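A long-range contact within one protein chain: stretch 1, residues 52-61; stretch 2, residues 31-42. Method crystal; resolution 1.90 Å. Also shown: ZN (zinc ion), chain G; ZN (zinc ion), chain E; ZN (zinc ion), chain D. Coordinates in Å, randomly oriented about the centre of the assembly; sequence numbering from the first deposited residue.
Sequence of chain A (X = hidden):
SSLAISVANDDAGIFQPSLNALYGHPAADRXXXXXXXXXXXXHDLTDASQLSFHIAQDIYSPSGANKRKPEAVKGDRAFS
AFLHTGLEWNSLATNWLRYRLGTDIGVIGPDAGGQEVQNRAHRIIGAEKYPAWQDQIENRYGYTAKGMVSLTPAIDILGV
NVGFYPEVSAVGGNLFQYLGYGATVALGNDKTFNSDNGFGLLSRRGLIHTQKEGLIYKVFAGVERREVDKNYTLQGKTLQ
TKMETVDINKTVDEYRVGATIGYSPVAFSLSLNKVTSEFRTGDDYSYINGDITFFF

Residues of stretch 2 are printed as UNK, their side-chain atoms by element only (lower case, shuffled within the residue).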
# COMPACT_ATOMS: atom_id res chain seq x y z
N SER A 52 15.40 3.78 5.36
CA SER A 52 14.47 4.52 4.51
C SER A 52 13.67 5.57 5.28
O SER A 52 13.33 5.36 6.43
CB SER A 52 13.47 3.56 3.87
OG SER A 52 14.16 2.63 3.08
N PHE A 53 13.35 6.67 4.60
CA PHE A 53 12.49 7.71 5.14
C PHE A 53 11.37 7.92 4.12
O PHE A 53 11.62 7.84 2.92
CB PHE A 53 13.27 9.03 5.26
CG PHE A 53 12.40 10.25 5.46
CD1 PHE A 53 11.79 10.50 6.69
CD2 PHE A 53 12.18 11.15 4.40
CE1 PHE A 53 10.98 11.66 6.87
CE2 PHE A 53 11.37 12.29 4.56
CZ PHE A 53 10.79 12.55 5.78
N HIS A 54 10.17 8.25 4.59
CA HIS A 54 9.08 8.54 3.68
C HIS A 54 8.06 9.47 4.31
O HIS A 54 8.02 9.62 5.52
CB HIS A 54 8.37 7.26 3.26
CG HIS A 54 7.48 6.69 4.33
ND1 HIS A 54 7.97 5.95 5.39
CD2 HIS A 54 6.14 6.79 4.52
CE1 HIS A 54 6.96 5.61 6.18
NE2 HIS A 54 5.84 6.10 5.67
N ILE A 55 7.29 10.13 3.44
CA ILE A 55 6.08 10.85 3.82
C ILE A 55 5.00 10.35 2.85
O ILE A 55 5.28 10.07 1.67
CB ILE A 55 6.27 12.39 3.72
CG1 ILE A 55 4.95 13.14 3.96
CG2 ILE A 55 6.82 12.79 2.37
CD1 ILE A 55 4.65 13.53 5.46
N ALA A 56 3.76 10.23 3.33
CA ALA A 56 2.69 9.71 2.48
C ALA A 56 1.31 10.18 2.94
O ALA A 56 1.13 10.53 4.11
CB ALA A 56 2.76 8.18 2.45
N GLN A 57 0.37 10.18 2.00
CA GLN A 57 -1.04 10.45 2.31
C GLN A 57 -1.90 9.43 1.56
O GLN A 57 -1.79 9.27 0.34
CB GLN A 57 -1.46 11.87 1.91
CG GLN A 57 -2.85 12.28 2.48
CD GLN A 57 -3.57 13.32 1.66
OE1 GLN A 57 -3.58 13.28 0.43
NE2 GLN A 57 -4.17 14.29 2.34
N ASP A 58 -2.74 8.73 2.30
CA ASP A 58 -3.68 7.79 1.70
C ASP A 58 -5.10 8.18 2.06
O ASP A 58 -5.34 8.60 3.19
CB ASP A 58 -3.36 6.41 2.23
CG ASP A 58 -2.01 5.95 1.78
OD1 ASP A 58 -1.81 5.91 0.53
OD2 ASP A 58 -1.17 5.69 2.66
N ILE A 59 -6.00 8.09 1.07
CA ILE A 59 -7.37 8.59 1.17
C ILE A 59 -8.32 7.41 0.90
O ILE A 59 -8.11 6.64 -0.05
CB ILE A 59 -7.61 9.71 0.14
CG1 ILE A 59 -6.55 10.83 0.31
CG2 ILE A 59 -9.08 10.31 0.26
CD1 ILE A 59 -6.75 12.00 -0.68
N TYR A 60 -9.32 7.28 1.78
CA TYR A 60 -10.27 6.16 1.79
C TYR A 60 -11.67 6.73 1.66
O TYR A 60 -11.93 7.86 2.10
CB TYR A 60 -10.14 5.32 3.09
CG TYR A 60 -8.74 4.75 3.18
CD1 TYR A 60 -8.39 3.63 2.44
CD2 TYR A 60 -7.74 5.39 3.93
CE1 TYR A 60 -7.08 3.12 2.45
CE2 TYR A 60 -6.43 4.88 3.96
CZ TYR A 60 -6.12 3.75 3.21
OH TYR A 60 -4.84 3.23 3.20
N SER A 61 -12.55 5.95 1.03
CA SER A 61 -13.81 6.51 0.47
C SER A 61 -14.95 5.48 0.59
O SER A 61 -14.69 4.26 0.53
CB SER A 61 -13.59 6.87 -1.01
OG SER A 61 -14.79 7.41 -1.60
N UNK A 31 -14.70 1.52 -4.27
CA UNK A 31 -13.81 2.66 -4.24
C UNK A 31 -13.10 2.85 -2.93
O UNK A 31 -12.64 3.96 -2.69
N UNK A 32 -12.97 1.79 -2.12
CA UNK A 32 -12.47 1.89 -0.74
C UNK A 32 -11.18 2.71 -0.58
O UNK A 32 -11.08 3.54 0.32
c UNK A 32 -13.48 -0.31 0.02
o UNK A 32 -14.16 -0.58 -0.99
o UNK A 32 -13.73 -0.75 1.16
c UNK A 32 -12.23 0.52 -0.12
N UNK A 33 -10.17 2.41 -1.40
CA UNK A 33 -8.89 3.12 -1.34
C UNK A 33 -8.83 3.96 -2.60
O UNK A 33 -8.66 3.45 -3.71
c UNK A 33 -7.74 2.11 -1.29
c UNK A 33 -4.71 4.37 -0.64
c UNK A 33 -6.05 3.88 -0.67
c UNK A 33 -3.96 2.44 -1.86
c UNK A 33 -6.35 2.67 -1.29
c UNK A 33 -5.29 1.95 -1.88
c UNK A 33 -3.69 3.66 -1.24
o UNK A 33 -2.39 4.17 -1.20
N UNK A 34 -9.05 5.25 -2.42
CA UNK A 34 -9.27 6.11 -3.58
C UNK A 34 -8.00 6.81 -4.14
O UNK A 34 -7.88 7.00 -5.36
o UNK A 34 -10.85 7.68 -4.62
c UNK A 34 -10.14 8.23 -2.38
c UNK A 34 -10.47 7.12 -3.36
N UNK A 35 -7.05 7.15 -3.28
CA UNK A 35 -5.82 7.77 -3.75
C UNK A 35 -4.69 7.52 -2.79
O UNK A 35 -4.88 7.48 -1.58
c UNK A 35 -6.03 9.32 -3.93
N UNK A 36 -3.48 7.41 -3.33
CA UNK A 36 -2.28 7.42 -2.50
C UNK A 36 -1.20 8.28 -3.14
O UNK A 36 -1.08 8.31 -4.37
N UNK A 37 -0.46 8.99 -2.30
CA UNK A 37 0.79 9.68 -2.70
C UNK A 37 1.86 9.32 -1.69
O UNK A 37 1.60 9.32 -0.48
c UNK A 37 1.54 13.44 -3.62
c UNK A 37 2.16 11.33 -4.82
c UNK A 37 1.81 11.93 -3.44
c UNK A 37 0.63 11.20 -2.73
N UNK A 38 3.06 9.02 -2.19
CA UNK A 38 4.16 8.56 -1.34
C UNK A 38 5.46 9.08 -1.96
O UNK A 38 5.65 9.00 -3.17
c UNK A 38 6.53 6.23 -1.38
c UNK A 38 6.44 5.18 1.22
c UNK A 38 5.36 6.36 -0.65
c UNK A 38 7.64 5.10 0.47
c UNK A 38 7.67 5.62 -0.82
c UNK A 38 4.14 7.00 -1.28
c UNK A 38 5.30 5.81 0.64
N UNK A 39 6.33 9.63 -1.12
CA UNK A 39 7.68 10.04 -1.53
C UNK A 39 8.61 9.43 -0.51
O UNK A 39 8.38 9.52 0.71
c UNK A 39 7.77 11.58 -1.56
c UNK A 39 9.50 11.89 -3.43
c UNK A 39 8.89 13.81 -1.93
c UNK A 39 9.05 12.29 -2.01
N UNK A 40 9.64 8.74 -1.00
CA UNK A 40 10.52 8.03 -0.08
C UNK A 40 11.98 8.06 -0.52
O UNK A 40 12.28 8.26 -1.69
N UNK A 41 12.87 7.88 0.44
CA UNK A 41 14.31 7.80 0.17
C UNK A 41 14.89 6.64 0.95
O UNK A 41 14.60 6.51 2.14
c UNK A 41 18.76 8.88 1.36
c UNK A 41 19.27 8.82 0.06
c UNK A 41 17.38 8.97 1.54
c UNK A 41 15.01 9.09 0.59
o UNK A 41 20.61 8.75 -0.18
c UNK A 41 16.53 9.01 0.42
c UNK A 41 17.08 8.94 -0.85
c UNK A 41 18.43 8.83 -1.04
N UNK A 42 15.69 5.81 0.26
CA UNK A 42 16.37 4.68 0.86
C UNK A 42 17.87 4.87 0.72
O UNK A 42 18.35 5.15 -0.35
c UNK A 42 15.99 3.40 0.13
o UNK A 42 14.89 2.78 0.78
ZN ZN G . -10.01 7.43 -6.13
ZN ZN E . 4.09 5.44 6.52
ZN ZN D . 22.15 7.06 -0.37
O HOH W 1 -13.59 8.96 -3.55
O HOH W 2 3.64 3.29 5.96

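Position 31 has no side-chain atoms, so it is Gly31; its carbonyl O lies 3.5 Å from Ser61 CB, where the strand is yet to begin. Position 32 carries two carbons, the second bearing two oxygens: a carboxylate on a short arm, Asp32. Its CA-to-CB bond points away from stretch 1, leaving the backbone to act: Ser61 N donates to Asp32 O at 2.9 Å.

Position 33 has one carbon leading to a six-carbon ring that bears an oxygen, hence Tyr33. The ring reaches across the strand pair and its hydroxyl donates to the carboxylate, Tyr33 OH to Asp58 OD1 at 2.5 Å. It also lies nearly parallel to the Tyr60 ring, but slid so that the two barely overlap.

At position 34 one carbon carries an oxygen and a methyl: Thr34. The methyl packs on Ile59 (Thr34 CG2 to Ile59 CG2, 3.5 Å), while Thr34 OG1 and Thr34 O bind a zinc ion, ZN of chain G, at 1.8 and 2.3 Å. A single carbon at position 35 gives Ala35, whose small apolar CB meets the Ile59 side chain, 4.3 Å from Ile59 CD1.

Position 36 has no side chain and is Gly36. An ideal CB here would fall 2.8 Å from Asp58 OD1 and 2.2 Å from Tyr33 OH, so glycine leaves room for their hydrogen bond.

Position 37 has four carbons forked at the second: Leu37, an apolar chain on the surface, where it may face lipid, its end leading away from stretch 1. Position 38, one carbon and an unsubstituted six-carbon ring, is Phe38; the ring fills space beside Ala56 (Ala56 CB to Phe38 CD2, 3.9 Å) and His54 (His54 CB to Phe38 CE2, 3.5 Å). Position 39 repeats the forked four-carbon pattern, so Leu39, likewise apolar and on the surface, with its CB 4.2 Å from Ile55 CG2.

Position 40 is bare: Gly40, where an ideal CB would clash with Phe38 CE1 at 2.7 Å. Position 41 has one carbon leading to a six-carbon ring that bears one oxygen, hence Tyr41, which extends outward to bind ZN of chain D through Tyr41 OH at 2.3 Å. One carbon and one oxygen make position 42 Ser42; Ser42 OG donates to Ser52 OG over a very short 2.4 Å.

The contact is an antiparallel strand pair. Reciprocal backbone hydrogen bonds join Phe53 with Tyr41, Ile55 with Leu39 and Gln57 with Leu37. Near Ile59 a bulge shifts the register by one, and Ile59 O accepts from Thr34 N at 2.9 Å and weakly from Ala35 N at 3.4 Å. Asp58 shares its face with Ala56 and Phe38; Ile55 shares the other with Leu39 and Tyr41.

Stretch 2, residues 31-42: GDYTAGLFLGYS
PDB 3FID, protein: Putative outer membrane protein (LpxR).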